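Malonyl CoA-ACP transacylase (Xanthomonas oryzae pv. oryzae, PDB 3K89) probably catalyses transfer of the malonyl group from malonyl-CoA to holo-acyl carrier protein, yielding malonyl-ACP and CoA. Local coordinates at residues R32-E37 with V75-T80; A177-L182 with A193-V198; G261-L266 with K288-S293. All blocks are in the same frame, centred on the assembly; numbering follows the deposited sequence.

Contact 1: R32-E37 with V75-T80; sequences RETFAE and VWRLWT
E37 and R77 pair across two helices of the large alpha/beta-hydrolase-like subdomain typical of FabD enzymes: E37 lies on helix 30-42 and R77 on helix 61-81. The backbones stay well apart, 8.3 Å from T34 CA to R77 CA, and the long arginine bridges the gap. Its chain, extended from CG to NE, carries the guanidinium over to the glutamate, which it grips end-on with NH1 and NH2. The glutamate is itself stretched out, with CG anti to its backbone N (chi1 -178°).

The close-packed side belongs to T34. This buried residue rests on V73 and A74 of helix 61-81, while T34 CG2 lies 3.9 Å from R77 NH1. T34 OG1 bonds to Q30 NE2 within its own helix and to a water at 2.8 Å; the same water takes a weak bond from R77 NH1.

Toward the solvent side, where E37 and R77 are partly exposed, charge does the holding. R77 NH1 and NH2 each give a nearly straight hydrogen bond to a different E37 oxygen, forming a bidentate salt bridge. Both oxygens lie near the guanidinium plane. The two flat groups are turned 44° apart, and the nitrogens come from above the carboxylate plane. R77 NH1 to E37 OE1 is 2.9 Å and R77 NH2 to E37 OE2 is 3.1 Å.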
ATOM      1  N   ARG A  32      18.943   4.289   8.017  1.00 13.36           N
ATOM      2  CA  ARG A  32      18.588   4.380   9.434  1.00 13.41           C
ATOM      3  C   ARG A  32      18.283   5.819   9.874  1.00 13.73           C
ATOM      4  O   ARG A  32      17.500   6.038  10.806  1.00 13.05           O
ATOM      5  CB  ARG A  32      19.690   3.774  10.301  1.00 14.36           C
ATOM      6  CG  ARG A  32      19.643   2.255  10.301  1.00 16.51           C
ATOM      7  CD  ARG A  32      20.856   1.654  10.955  1.00 21.82           C
ATOM      8  NE  ARG A  32      20.776   1.751  12.408  1.00 25.98           N
ATOM      9  CZ  ARG A  32      21.642   1.179  13.240  1.00 30.12           C
ATOM     10  NH1 ARG A  32      22.658   0.476  12.761  1.00 32.60           N
ATOM     11  NH2 ARG A  32      21.489   1.310  14.548  1.00 31.89           N
ATOM     12  N   GLU A  33      18.890   6.797   9.202  1.00 12.54           N
ATOM     13  CA  GLU A  33      18.594   8.200   9.482  1.00 12.56           C
ATOM     14  C   GLU A  33      17.129   8.518   9.129  1.00 12.50           C
ATOM     15  O   GLU A  33      16.438   9.211   9.885  1.00 11.86           O
ATOM     16  CB  GLU A  33      19.552   9.126   8.732  1.00 12.92           C
ATOM     17  CG  GLU A  33      20.966   9.056   9.261  1.00 14.29           C
ATOM     18  CD  GLU A  33      21.967   9.773   8.363  1.00 17.20           C
ATOM     19  OE1 GLU A  33      21.573  10.311   7.300  1.00 18.43           O
ATOM     20  OE2 GLU A  33      23.168   9.775   8.724  1.00 18.93           O
ATOM     21  N   THR A  34      16.675   7.996   7.986  1.00 12.06           N
ATOM     22  CA  THR A  34      15.285   8.161   7.560  1.00 11.86           C
ATOM     23  C   THR A  34      14.325   7.487   8.537  1.00 11.46           C
ATOM     24  O   THR A  34      13.291   8.069   8.884  1.00 10.57           O
ATOM     25  CB  THR A  34      15.113   7.627   6.129  1.00 12.08           C
ATOM     26  OG1 THR A  34      15.916   8.457   5.288  1.00 13.72           O
ATOM     27  CG2 THR A  34      13.668   7.717   5.666  1.00 12.76           C
ATOM     28  N   PHE A  35      14.663   6.279   8.982  1.00 11.25           N
ATOM     29  CA  PHE A  35      13.826   5.603   9.985  1.00 11.50           C
ATOM     30  C   PHE A  35      13.758   6.401  11.284  1.00 11.48           C
ATOM     31  O   PHE A  35      12.695   6.494  11.877  1.00 11.23           O
ATOM     32  CB  PHE A  35      14.307   4.181  10.272  1.00 10.83           C
ATOM     33  CG  PHE A  35      13.730   3.144   9.346  1.00 10.97           C
ATOM     34  CD1 PHE A  35      14.245   2.975   8.070  1.00 12.06           C
ATOM     35  CD2 PHE A  35      12.695   2.320   9.768  1.00 11.26           C
ATOM     36  CE1 PHE A  35      13.717   2.001   7.200  1.00 11.77           C
ATOM     37  CE2 PHE A  35      12.145   1.342   8.920  1.00 10.62           C
ATOM     38  CZ  PHE A  35      12.669   1.176   7.626  1.00 10.13           C
ATOM     39  N   ALA A  36      14.875   7.002  11.681  1.00 12.03           N
ATOM     40  CA  ALA A  36      14.906   7.789  12.911  1.00 11.88           C
ATOM     41  C   ALA A  36      13.971   8.990  12.803  1.00 12.06           C
ATOM     42  O   ALA A  36      13.235   9.292  13.735  1.00 12.17           O
ATOM     43  CB  ALA A  36      16.330   8.217  13.231  1.00 10.90           C
ATOM     44  N   GLU A  37      13.972   9.636  11.639  1.00 11.06           N
ATOM     45  CA  GLU A  37      13.103  10.785  11.372  1.00 12.07           C
ATOM     46  C   GLU A  37      11.626  10.372  11.412  1.00 11.68           C
ATOM     47  O   GLU A  37      10.803  11.020  12.052  1.00 12.16           O
ATOM     48  CB  GLU A  37      13.479  11.370  10.011  1.00 11.82           C
ATOM     49  CG  GLU A  37      12.701  12.609   9.572  1.00 13.48           C
ATOM     50  CD  GLU A  37      13.168  13.159   8.241  1.00 16.13           C
ATOM     51  OE1 GLU A  37      14.347  12.918   7.877  1.00 17.07           O
ATOM     52  OE2 GLU A  37      12.355  13.859   7.574  1.00 16.23           O
ATOM     53  N   VAL A  75      14.117   4.094   0.762  1.00 11.80           N
ATOM     54  CA  VAL A  75      14.577   3.680  -0.566  1.00 11.63           C
ATOM     55  C   VAL A  75      14.438   4.843  -1.574  1.00 11.81           C
ATOM     56  O   VAL A  75      15.305   5.035  -2.432  1.00 12.40           O
ATOM     57  CB  VAL A  75      13.865   2.401  -1.050  1.00 11.22           C
ATOM     58  CG1 VAL A  75      14.413   1.984  -2.448  1.00 12.18           C
ATOM     59  CG2 VAL A  75      14.076   1.274  -0.010  1.00 11.72           C
ATOM     60  N   TRP A  76      13.360   5.628  -1.448  1.00 12.61           N
ATOM     61  CA  TRP A  76      13.140   6.806  -2.289  1.00 12.30           C
ATOM     62  C   TRP A  76      14.317   7.776  -2.169  1.00 12.50           C
ATOM     63  O   TRP A  76      14.851   8.252  -3.175  1.00 13.51           O
ATOM     64  CB  TRP A  76      11.845   7.517  -1.861  1.00 11.66           C
ATOM     65  CG  TRP A  76      11.648   8.867  -2.523  1.00 12.07           C
ATOM     66  CD1 TRP A  76      11.771  10.109  -1.936  1.00 11.83           C
ATOM     67  CD2 TRP A  76      11.301   9.096  -3.886  1.00 12.61           C
ATOM     68  NE1 TRP A  76      11.495  11.091  -2.864  1.00 12.94           N
ATOM     69  CE2 TRP A  76      11.211  10.502  -4.066  1.00 12.41           C
ATOM     70  CE3 TRP A  76      11.035   8.256  -4.974  1.00 12.71           C
ATOM     71  CZ2 TRP A  76      10.880  11.077  -5.287  1.00 12.69           C
ATOM     72  CZ3 TRP A  76      10.708   8.832  -6.196  1.00 15.21           C
ATOM     73  CH2 TRP A  76      10.633  10.235  -6.341  1.00 14.21           C
ATOM     74  N   ARG A  77      14.719   8.060  -0.937  1.00 13.36           N
ATOM     75  CA  ARG A  77      15.800   9.027  -0.687  1.00 14.08           C
ATOM     76  C   ARG A  77      17.132   8.509  -1.217  1.00 15.31           C
ATOM     77  O   ARG A  77      17.939   9.287  -1.747  1.00 15.55           O
ATOM     78  CB  ARG A  77      15.876   9.389   0.791  1.00 13.88           C
ATOM     79  CG  ARG A  77      14.696  10.261   1.221  1.00 12.90           C
ATOM     80  CD  ARG A  77      14.744  10.547   2.705  1.00 12.90           C
ATOM     81  NE  ARG A  77      13.721  11.521   3.112  1.00 12.70           N
ATOM     82  CZ  ARG A  77      13.608  11.992   4.355  1.00 13.40           C
ATOM     83  NH1 ARG A  77      14.432  11.562   5.315  1.00 14.94           N
ATOM     84  NH2 ARG A  77      12.656  12.867   4.662  1.00 14.66           N
ATOM     85  N   LEU A  78      17.323   7.196  -1.124  1.00 15.54           N
ATOM     86  CA  LEU A  78      18.529   6.560  -1.660  1.00 16.67           C
ATOM     87  C   LEU A  78      18.604   6.719  -3.170  1.00 17.50           C
ATOM     88  O   LEU A  78      19.616   7.207  -3.694  1.00 17.80           O
ATOM     89  CB  LEU A  78      18.574   5.080  -1.254  1.00 16.37           C
ATOM     90  CG  LEU A  78      19.729   4.217  -1.777  1.00 18.23           C
ATOM     91  CD1 LEU A  78      21.087   4.786  -1.374  1.00 19.67           C
ATOM     92  CD2 LEU A  78      19.569   2.779  -1.270  1.00 17.83           C
ATOM     93  N   TRP A  79      17.541   6.306  -3.863  1.00 17.09           N
ATOM     94  CA  TRP A  79      17.459   6.410  -5.318  1.00 18.68           C
ATOM     95  C   TRP A  79      17.691   7.844  -5.765  1.00 20.09           C
ATOM     96  O   TRP A  79      18.505   8.099  -6.661  1.00 20.29           O
ATOM     97  CB  TRP A  79      16.077   5.960  -5.789  1.00 18.36           C
ATOM     98  CG  TRP A  79      15.919   5.963  -7.270  1.00 18.28           C
ATOM     99  CD1 TRP A  79      15.444   6.980  -8.046  1.00 18.75           C
ATOM    100  CD2 TRP A  79      16.228   4.888  -8.165  1.00 18.21           C
ATOM    101  NE1 TRP A  79      15.428   6.599  -9.363  1.00 19.31           N
ATOM    102  CE2 TRP A  79      15.911   5.321  -9.462  1.00 18.44           C
ATOM    103  CE3 TRP A  79      16.744   3.595  -7.988  1.00 19.56           C
ATOM    104  CZ2 TRP A  79      16.094   4.512 -10.593  1.00 19.98           C
ATOM    105  CZ3 TRP A  79      16.915   2.785  -9.110  1.00 19.97           C
ATOM    106  CH2 TRP A  79      16.596   3.252 -10.396  1.00 19.23           C
ATOM    107  N   THR A  80      16.984   8.776  -5.130  1.00 21.26           N
ATOM    108  CA  THR A  80      17.040  10.171  -5.546  1.00 23.77           C
ATOM    109  C   THR A  80      18.427  10.785  -5.279  1.00 25.22           C
ATOM    110  O   THR A  80      18.901  11.592  -6.089  1.00 26.39           O
ATOM    111  CB  THR A  80      15.851  11.015  -4.991  1.00 23.82           C
ATOM    112  OG1 THR A  80      15.785  10.913  -3.568  1.00 25.92           O
ATOM    113  CG2 THR A  80      14.538  10.521  -5.566  1.00 24.40           C
TER
HETATM  114  O   HOH W   1      17.235  10.851   5.855  1.00 22.39           O

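Contact 2: A177-L182 with A193-V198; sequences AVDRAL and AVKLAV
L182 and A193 make the apolar half of this contact, in the small ferredoxin-like subdomain, where helix 175-187 packs against the edge strand 193-195. The helix links strand 168-172 to strand 193-195 in a beta-alpha-beta crossover, with strand 132-138 lying between the two in the sheet. Of the leucine's two methyls it is L182 CD2 that meets the alanine, 3.7 Å from A193 CB. L182 CG stands anti to the carbonyl carbon (chi1 -68°), and from there the branch reaches across to the strand. The backbones are closest here, with L182 CA 7.0 Å from A193 CA. L182 also rests on A135 of strand 132-138, as does V178 one turn earlier, so the hydrophobic patch spreads from the edge strand to its neighbour.

The ionic half lies farther along the strand and nearer the surface. K195 crosses D179 at about a right angle, its chain bending at chi3 (-82°) to bring the ammonium over to the carboxylate. The pairing is loose, with K195 NZ 3.4 Å from D179 OD1. The hydrogen bond from K195 NZ to D179 OD2 is weak, at 3.5 Å. The nearest approach is instead from the carbon before the nitrogen, K195 CE at 3.2 Å from D179 OD1.

Backbone bonding secures the strand itself, V194 pairing with A136 and L196 with M134. On the helix, R180 heads elsewhere, to A152 O and Q156 OE1.

With its nitrogen almost equally far from both oxygens and no short bond to either, the lysine is probably held more by general electrostatic attraction than by a directed bond, and being exposed it probably keeps some freedom, whereas L182 and A193 hold the part where helix and strand come closest.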
ATOM      1  N   ALA A 177     -19.060 -13.284   7.543  1.00 14.32           N
ATOM      2  CA  ALA A 177     -19.465 -13.064   6.161  1.00 14.38           C
ATOM      3  C   ALA A 177     -18.378 -13.438   5.157  1.00 14.61           C
ATOM      4  O   ALA A 177     -18.681 -13.968   4.087  1.00 13.52           O
ATOM      5  CB  ALA A 177     -19.929 -11.612   5.962  1.00 14.54           C
ATOM      6  N   VAL A 178     -17.110 -13.163   5.498  1.00 14.26           N
ATOM      7  CA  VAL A 178     -15.994 -13.594   4.672  1.00 15.24           C
ATOM      8  C   VAL A 178     -15.991 -15.135   4.632  1.00 15.63           C
ATOM      9  O   VAL A 178     -15.849 -15.735   3.569  1.00 15.11           O
ATOM     10  CB  VAL A 178     -14.637 -13.004   5.191  1.00 15.33           C
ATOM     11  CG1 VAL A 178     -13.456 -13.615   4.457  1.00 17.16           C
ATOM     12  CG2 VAL A 178     -14.646 -11.484   5.022  1.00 15.30           C
ATOM     13  N   ASP A 179     -16.213 -15.763   5.783  1.00 16.60           N
ATOM     14  CA  ASP A 179     -16.248 -17.227   5.826  1.00 17.91           C
ATOM     15  C   ASP A 179     -17.406 -17.780   4.997  1.00 18.49           C
ATOM     16  O   ASP A 179     -17.222 -18.767   4.276  1.00 20.27           O
ATOM     17  CB  ASP A 179     -16.271 -17.762   7.260  1.00 18.26           C
ATOM     18  CG  ASP A 179     -14.893 -17.789   7.904  1.00 20.88           C
ATOM     19  OD1 ASP A 179     -13.873 -17.699   7.182  1.00 22.48           O
ATOM     20  OD2 ASP A 179     -14.828 -17.909   9.144  1.00 23.39           O
ATOM     21  N   ARG A 180     -18.578 -17.146   5.066  1.00 18.36           N
ATOM     22  CA  ARG A 180     -19.694 -17.538   4.193  1.00 18.05           C
ATOM     23  C   ARG A 180     -19.344 -17.391   2.704  1.00 18.79           C
ATOM     24  O   ARG A 180     -19.638 -18.281   1.899  1.00 18.66           O
ATOM     25  CB  ARG A 180     -20.984 -16.796   4.527  1.00 17.52           C
ATOM     26  CG  ARG A 180     -21.633 -17.191   5.862  1.00 17.33           C
ATOM     27  CD  ARG A 180     -23.012 -16.577   5.988  1.00 14.05           C
ATOM     28  NE  ARG A 180     -23.045 -15.113   5.903  1.00 16.65           N
ATOM     29  CZ  ARG A 180     -22.941 -14.297   6.947  1.00 15.93           C
ATOM     30  NH1 ARG A 180     -22.755 -14.789   8.172  1.00 17.17           N
ATOM     31  NH2 ARG A 180     -23.002 -12.980   6.769  1.00 17.04           N
ATOM     32  N   ALA A 181     -18.689 -16.288   2.337  1.00 18.84           N
ATOM     33  CA  ALA A 181     -18.260 -16.102   0.953  1.00 19.72           C
ATOM     34  C   ALA A 181     -17.299 -17.203   0.506  1.00 20.52           C
ATOM     35  O   ALA A 181     -17.403 -17.711  -0.613  1.00 20.43           O
ATOM     36  CB  ALA A 181     -17.642 -14.712   0.753  1.00 19.33           C
ATOM     37  N   LEU A 182     -16.375 -17.570   1.387  1.00 20.80           N
ATOM     38  CA  LEU A 182     -15.430 -18.636   1.116  1.00 22.35           C
ATOM     39  C   LEU A 182     -16.140 -19.976   0.893  1.00 23.03           C
ATOM     40  O   LEU A 182     -15.773 -20.704  -0.024  1.00 23.56           O
ATOM     41  CB  LEU A 182     -14.386 -18.742   2.232  1.00 22.58           C
ATOM     42  CG  LEU A 182     -13.398 -17.570   2.360  1.00 23.41           C
ATOM     43  CD1 LEU A 182     -12.452 -17.777   3.552  1.00 24.51           C
ATOM     44  CD2 LEU A 182     -12.608 -17.343   1.080  1.00 25.86           C
ATOM     45  N   ALA A 193      -8.468 -19.957  -2.363  1.00 37.88           N
ATOM     46  CA  ALA A 193      -8.977 -18.861  -1.546  1.00 37.69           C
ATOM     47  C   ALA A 193      -8.486 -19.030  -0.117  1.00 37.75           C
ATOM     48  O   ALA A 193      -8.902 -19.959   0.592  1.00 38.24           O
ATOM     49  CB  ALA A 193     -10.489 -18.824  -1.590  1.00 37.47           C
ATOM     50  N   VAL A 194      -7.609 -18.122   0.300  1.00 37.33           N
ATOM     51  CA  VAL A 194      -6.930 -18.229   1.591  1.00 37.17           C
ATOM     52  C   VAL A 194      -7.166 -16.990   2.460  1.00 36.74           C
ATOM     53  O   VAL A 194      -6.883 -15.857   2.043  1.00 36.25           O
ATOM     54  CB  VAL A 194      -5.405 -18.500   1.420  1.00 37.40           C
ATOM     55  CG1 VAL A 194      -4.782 -17.551   0.399  1.00 37.52           C
ATOM     56  CG2 VAL A 194      -4.669 -18.433   2.764  1.00 37.49           C
ATOM     57  N   LYS A 195      -7.698 -17.230   3.657  1.00 36.09           N
ATOM     58  CA  LYS A 195      -7.883 -16.186   4.652  1.00 35.79           C
ATOM     59  C   LYS A 195      -6.528 -15.612   5.052  1.00 35.17           C
ATOM     60  O   LYS A 195      -5.601 -16.363   5.382  1.00 35.36           O
ATOM     61  CB  LYS A 195      -8.610 -16.739   5.877  1.00 35.72           C
ATOM     62  CG  LYS A 195      -9.219 -15.659   6.746  1.00 37.13           C
ATOM     63  CD  LYS A 195      -9.572 -16.164   8.129  1.00 38.80           C
ATOM     64  CE  LYS A 195     -10.908 -16.884   8.129  1.00 39.43           C
ATOM     65  NZ  LYS A 195     -11.564 -16.763   9.458  1.00 40.32           N
ATOM     66  N   LEU A 196      -6.407 -14.287   4.998  1.00 34.35           N
ATOM     67  CA  LEU A 196      -5.169 -13.605   5.379  1.00 33.85           C
ATOM     68  C   LEU A 196      -5.029 -13.509   6.902  1.00 33.36           C
ATOM     69  O   LEU A 196      -6.005 -13.648   7.631  1.00 33.19           O
ATOM     70  CB  LEU A 196      -5.086 -12.215   4.739  1.00 33.67           C
ATOM     71  CG  LEU A 196      -5.162 -12.106   3.212  1.00 33.71           C
ATOM     72  CD1 LEU A 196      -5.205 -10.652   2.800  1.00 32.28           C
ATOM     73  CD2 LEU A 196      -3.995 -12.833   2.528  1.00 34.06           C
ATOM     74  N   ALA A 197      -3.810 -13.279   7.375  1.00 33.27           N
ATOM     75  CA  ALA A 197      -3.557 -13.200   8.816  1.00 32.95           C
ATOM     76  C   ALA A 197      -4.001 -11.870   9.441  1.00 32.74           C
ATOM     77  O   ALA A 197      -4.230 -11.805  10.650  1.00 33.16           O
ATOM     78  CB  ALA A 197      -2.093 -13.488   9.121  1.00 32.97           C
ATOM     79  N   VAL A 198      -4.133 -10.826   8.619  1.00 32.04           N
ATOM     80  CA  VAL A 198      -4.607  -9.507   9.078  1.00 31.21           C
ATOM     81  C   VAL A 198      -5.936  -9.556   9.838  1.00 29.85           C
ATOM     82  O   VAL A 198      -6.863 -10.272   9.450  1.00 30.59           O
ATOM     83  CB  VAL A 198      -4.765  -8.502   7.906  1.00 31.78           C
ATOM     84  CG1 VAL A 198      -3.422  -8.031   7.412  1.00 32.46           C
ATOM     85  CG2 VAL A 198      -5.578  -9.108   6.767  1.00 31.99           C
TER

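Contact 3: G261-L266 with K288-S293; sequences GCVQAL and KRIDKS
I290, the last residue of helix 282-290, lays its side chain against V263 and Q264 of helix 259-268. I290 CB lies 4.2 Å from V263 CG1. There the chain branches. I290 CG2, set anti to the backbone N, touches two neighbours, 3.8 Å from V263 CG1 and 4.0 Å from Q264 CG. The other branch passes through CG1 to the tip, where I290 CD1 lies 3.8 Å from V263 CG2 and nearly as close to V263 CB. Each fork of the isoleucine thus faces one methyl of the valine, and the glutamine adds the aliphatic part of its chain along the exposed side. I290 further touches W259 and T260.

Just beyond it the helical backbone gives way at D291, whose OD1 closes an Asx turn by accepting from S293 N at 3.1 Å. S293 OG donates to D291 OD1 as well, at 2.7 Å, from the same face of the carboxylate, so two bonds fix the turn that leads into strand 295-298.

Helix 282-290 joins strands 273-276 and 295-298, neighbours in the parallel sheet: a beta-alpha-beta crossover packed against the preceding helix, as expected of an alpha/beta fold.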
ATOM      1  N   GLY A 261      -6.518  -0.869 -11.769  1.00 13.12           N
ATOM      2  CA  GLY A 261      -6.838   0.414 -12.389  1.00 14.03           C
ATOM      3  C   GLY A 261      -5.687   1.397 -12.326  1.00 13.96           C
ATOM      4  O   GLY A 261      -5.404   2.089 -13.307  1.00 14.52           O
ATOM      5  N   CYS A 262      -5.017   1.479 -11.174  1.00 13.13           N
ATOM      6  CA  CYS A 262      -3.881   2.401 -11.032  1.00 12.42           C
ATOM      7  C   CYS A 262      -2.741   2.041 -11.983  1.00 12.51           C
ATOM      8  O   CYS A 262      -2.164   2.909 -12.621  1.00 12.80           O
ATOM      9  CB  CYS A 262      -3.359   2.401  -9.579  1.00 11.89           C
ATOM     10  SG  CYS A 262      -4.452   3.277  -8.423  1.00 11.75           S
ATOM     11  N   VAL A 263      -2.429   0.754 -12.085  1.00 12.23           N
ATOM     12  CA  VAL A 263      -1.345   0.293 -12.959  1.00 13.10           C
ATOM     13  C   VAL A 263      -1.724   0.531 -14.427  1.00 13.47           C
ATOM     14  O   VAL A 263      -0.907   1.024 -15.198  1.00 14.01           O
ATOM     15  CB  VAL A 263      -0.983  -1.179 -12.689  1.00 12.39           C
ATOM     16  CG1 VAL A 263       0.046  -1.707 -13.699  1.00 13.17           C
ATOM     17  CG2 VAL A 263      -0.410  -1.334 -11.256  1.00 12.34           C
ATOM     18  N   GLN A 264      -2.960   0.216 -14.785  1.00 14.80           N
ATOM     19  CA  GLN A 264      -3.457   0.509 -16.145  1.00 15.97           C
ATOM     20  C   GLN A 264      -3.418   2.009 -16.445  1.00 16.69           C
ATOM     21  O   GLN A 264      -3.107   2.415 -17.577  1.00 17.56           O
ATOM     22  CB  GLN A 264      -4.876  -0.054 -16.340  1.00 16.15           C
ATOM     23  CG  GLN A 264      -4.891  -1.582 -16.416  1.00 19.36           C
ATOM     24  CD  GLN A 264      -6.298  -2.185 -16.351  1.00 21.72           C
ATOM     25  OE1 GLN A 264      -7.255  -1.543 -15.917  1.00 24.53           O
ATOM     26  NE2 GLN A 264      -6.418  -3.433 -16.785  1.00 25.80           N
ATOM     27  N   ALA A 265      -3.700   2.834 -15.436  1.00 16.49           N
ATOM     28  CA  ALA A 265      -3.659   4.296 -15.607  1.00 16.32           C
ATOM     29  C   ALA A 265      -2.238   4.768 -15.877  1.00 16.76           C
ATOM     30  O   ALA A 265      -2.022   5.636 -16.736  1.00 17.60           O
ATOM     31  CB  ALA A 265      -4.264   5.026 -14.398  1.00 16.78           C
ATOM     32  N   LEU A 266      -1.276   4.211 -15.131  1.00 16.49           N
ATOM     33  CA  LEU A 266       0.149   4.491 -15.372  1.00 16.46           C
ATOM     34  C   LEU A 266       0.539   4.149 -16.809  1.00 17.89           C
ATOM     35  O   LEU A 266       1.099   4.999 -17.506  1.00 18.36           O
ATOM     36  CB  LEU A 266       1.044   3.732 -14.388  1.00 16.85           C
ATOM     37  CG  LEU A 266       0.933   4.130 -12.906  1.00 14.77           C
ATOM     38  CD1 LEU A 266       1.777   3.161 -12.056  1.00 14.84           C
ATOM     39  CD2 LEU A 266       1.339   5.593 -12.669  1.00 14.03           C
ATOM     40  N   LYS A 288       3.224  -7.453 -13.134  1.00 17.74           N
ATOM     41  CA  LYS A 288       3.530  -8.443 -14.189  1.00 19.36           C
ATOM     42  C   LYS A 288       2.283  -9.186 -14.658  1.00 19.76           C
ATOM     43  O   LYS A 288       2.205  -9.616 -15.821  1.00 20.38           O
ATOM     44  CB  LYS A 288       4.607  -9.435 -13.729  1.00 20.04           C
ATOM     45  CG  LYS A 288       5.973  -8.800 -13.467  1.00 23.16           C
ATOM     46  CD  LYS A 288       7.053  -9.844 -13.255  1.00 29.67           C
ATOM     47  CE  LYS A 288       7.915  -9.540 -12.020  1.00 32.62           C
ATOM     48  NZ  LYS A 288       8.240  -8.092 -11.820  1.00 34.40           N
ATOM     49  N   ARG A 289       1.309  -9.345 -13.760  1.00 19.27           N
ATOM     50  CA  ARG A 289       0.040  -9.996 -14.096  1.00 19.55           C
ATOM     51  C   ARG A 289      -0.931  -9.033 -14.785  1.00 19.01           C
ATOM     52  O   ARG A 289      -1.713  -9.445 -15.644  1.00 19.53           O
ATOM     53  CB  ARG A 289      -0.587 -10.645 -12.849  1.00 20.05           C
ATOM     54  CG  ARG A 289      -1.848 -11.472 -13.091  1.00 23.42           C
ATOM     55  CD  ARG A 289      -1.571 -12.728 -13.926  1.00 27.86           C
ATOM     56  NE  ARG A 289      -2.815 -13.365 -14.358  1.00 32.91           N
ATOM     57  CZ  ARG A 289      -3.549 -12.955 -15.390  1.00 35.05           C
ATOM     58  NH1 ARG A 289      -3.163 -11.907 -16.110  1.00 36.21           N
ATOM     59  NH2 ARG A 289      -4.672 -13.595 -15.703  1.00 36.38           N
ATOM     60  N   ILE A 290      -0.875  -7.756 -14.413  1.00 17.87           N
ATOM     61  CA  ILE A 290      -1.753  -6.736 -14.975  1.00 18.21           C
ATOM     62  C   ILE A 290      -1.376  -6.387 -16.423  1.00 19.20           C
ATOM     63  O   ILE A 290      -2.240  -6.305 -17.310  1.00 19.37           O
ATOM     64  CB  ILE A 290      -1.752  -5.458 -14.090  1.00 18.03           C
ATOM     65  CG1 ILE A 290      -2.385  -5.761 -12.727  1.00 17.23           C
ATOM     66  CG2 ILE A 290      -2.533  -4.327 -14.765  1.00 16.99           C
ATOM     67  CD1 ILE A 290      -1.934  -4.810 -11.600  1.00 15.32           C
ATOM     68  N   ASP A 291      -0.087  -6.194 -16.650  1.00 19.61           N
ATOM     69  CA  ASP A 291       0.385  -5.759 -17.954  1.00 21.40           C
ATOM     70  C   ASP A 291       1.775  -6.327 -18.186  1.00 21.98           C
ATOM     71  O   ASP A 291       2.772  -5.839 -17.644  1.00 21.34           O
ATOM     72  CB  ASP A 291       0.374  -4.234 -18.042  1.00 21.43           C
ATOM     73  CG  ASP A 291       0.735  -3.714 -19.433  1.00 22.78           C
ATOM     74  OD1 ASP A 291       1.395  -4.447 -20.211  1.00 23.72           O
ATOM     75  OD2 ASP A 291       0.367  -2.557 -19.728  1.00 22.31           O
ATOM     76  N   LYS A 292       1.825  -7.363 -19.025  1.00 23.38           N
ATOM     77  CA  LYS A 292       3.042  -8.153 -19.223  1.00 24.79           C
ATOM     78  C   LYS A 292       4.163  -7.404 -19.947  1.00 24.84           C
ATOM     79  O   LYS A 292       5.304  -7.859 -19.973  1.00 25.73           O
ATOM     80  CB  LYS A 292       2.697  -9.434 -19.986  1.00 25.63           C
ATOM     81  CG  LYS A 292       1.864 -10.433 -19.189  1.00 27.51           C
ATOM     82  CD  LYS A 292       1.328 -11.555 -20.077  1.00 31.35           C
ATOM     83  CE  LYS A 292       2.337 -12.677 -20.238  1.00 32.32           C
ATOM     84  NZ  LYS A 292       1.885 -13.681 -21.245  1.00 33.14           N
ATOM     85  N   SER A 293       3.844  -6.254 -20.517  1.00 24.32           N
ATOM     86  CA  SER A 293       4.852  -5.464 -21.218  1.00 24.33           C
ATOM     87  C   SER A 293       5.644  -4.526 -20.308  1.00 23.67           C
ATOM     88  O   SER A 293       6.723  -4.077 -20.672  1.00 23.47           O
ATOM     89  CB  SER A 293       4.217  -4.672 -22.359  1.00 23.85           C
ATOM     90  OG  SER A 293       3.370  -3.638 -21.882  1.00 26.20           O
TER

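The three contacts follow one another along the chain without touching. Contacts 1 and 2 lie on opposite sides of the chain's centre, their own centres 36 Å apart; one joins helices of the large subdomain, the other helix and edge strand of the small one. Contact 3 is 27 Å from contact 1 and 26 Å from contact 2, centre to centre, and its I290 also touches S165 of the small subdomain's sheet. All three lie away from the predicted active-site residues S94 and H203. The helices of contact 3 flank strands 273-276 and 295-298 of the parallel sheet, whose strand 86-92 leads to S94, and the side chain of I290 is about 10 Å from a bound glycerol.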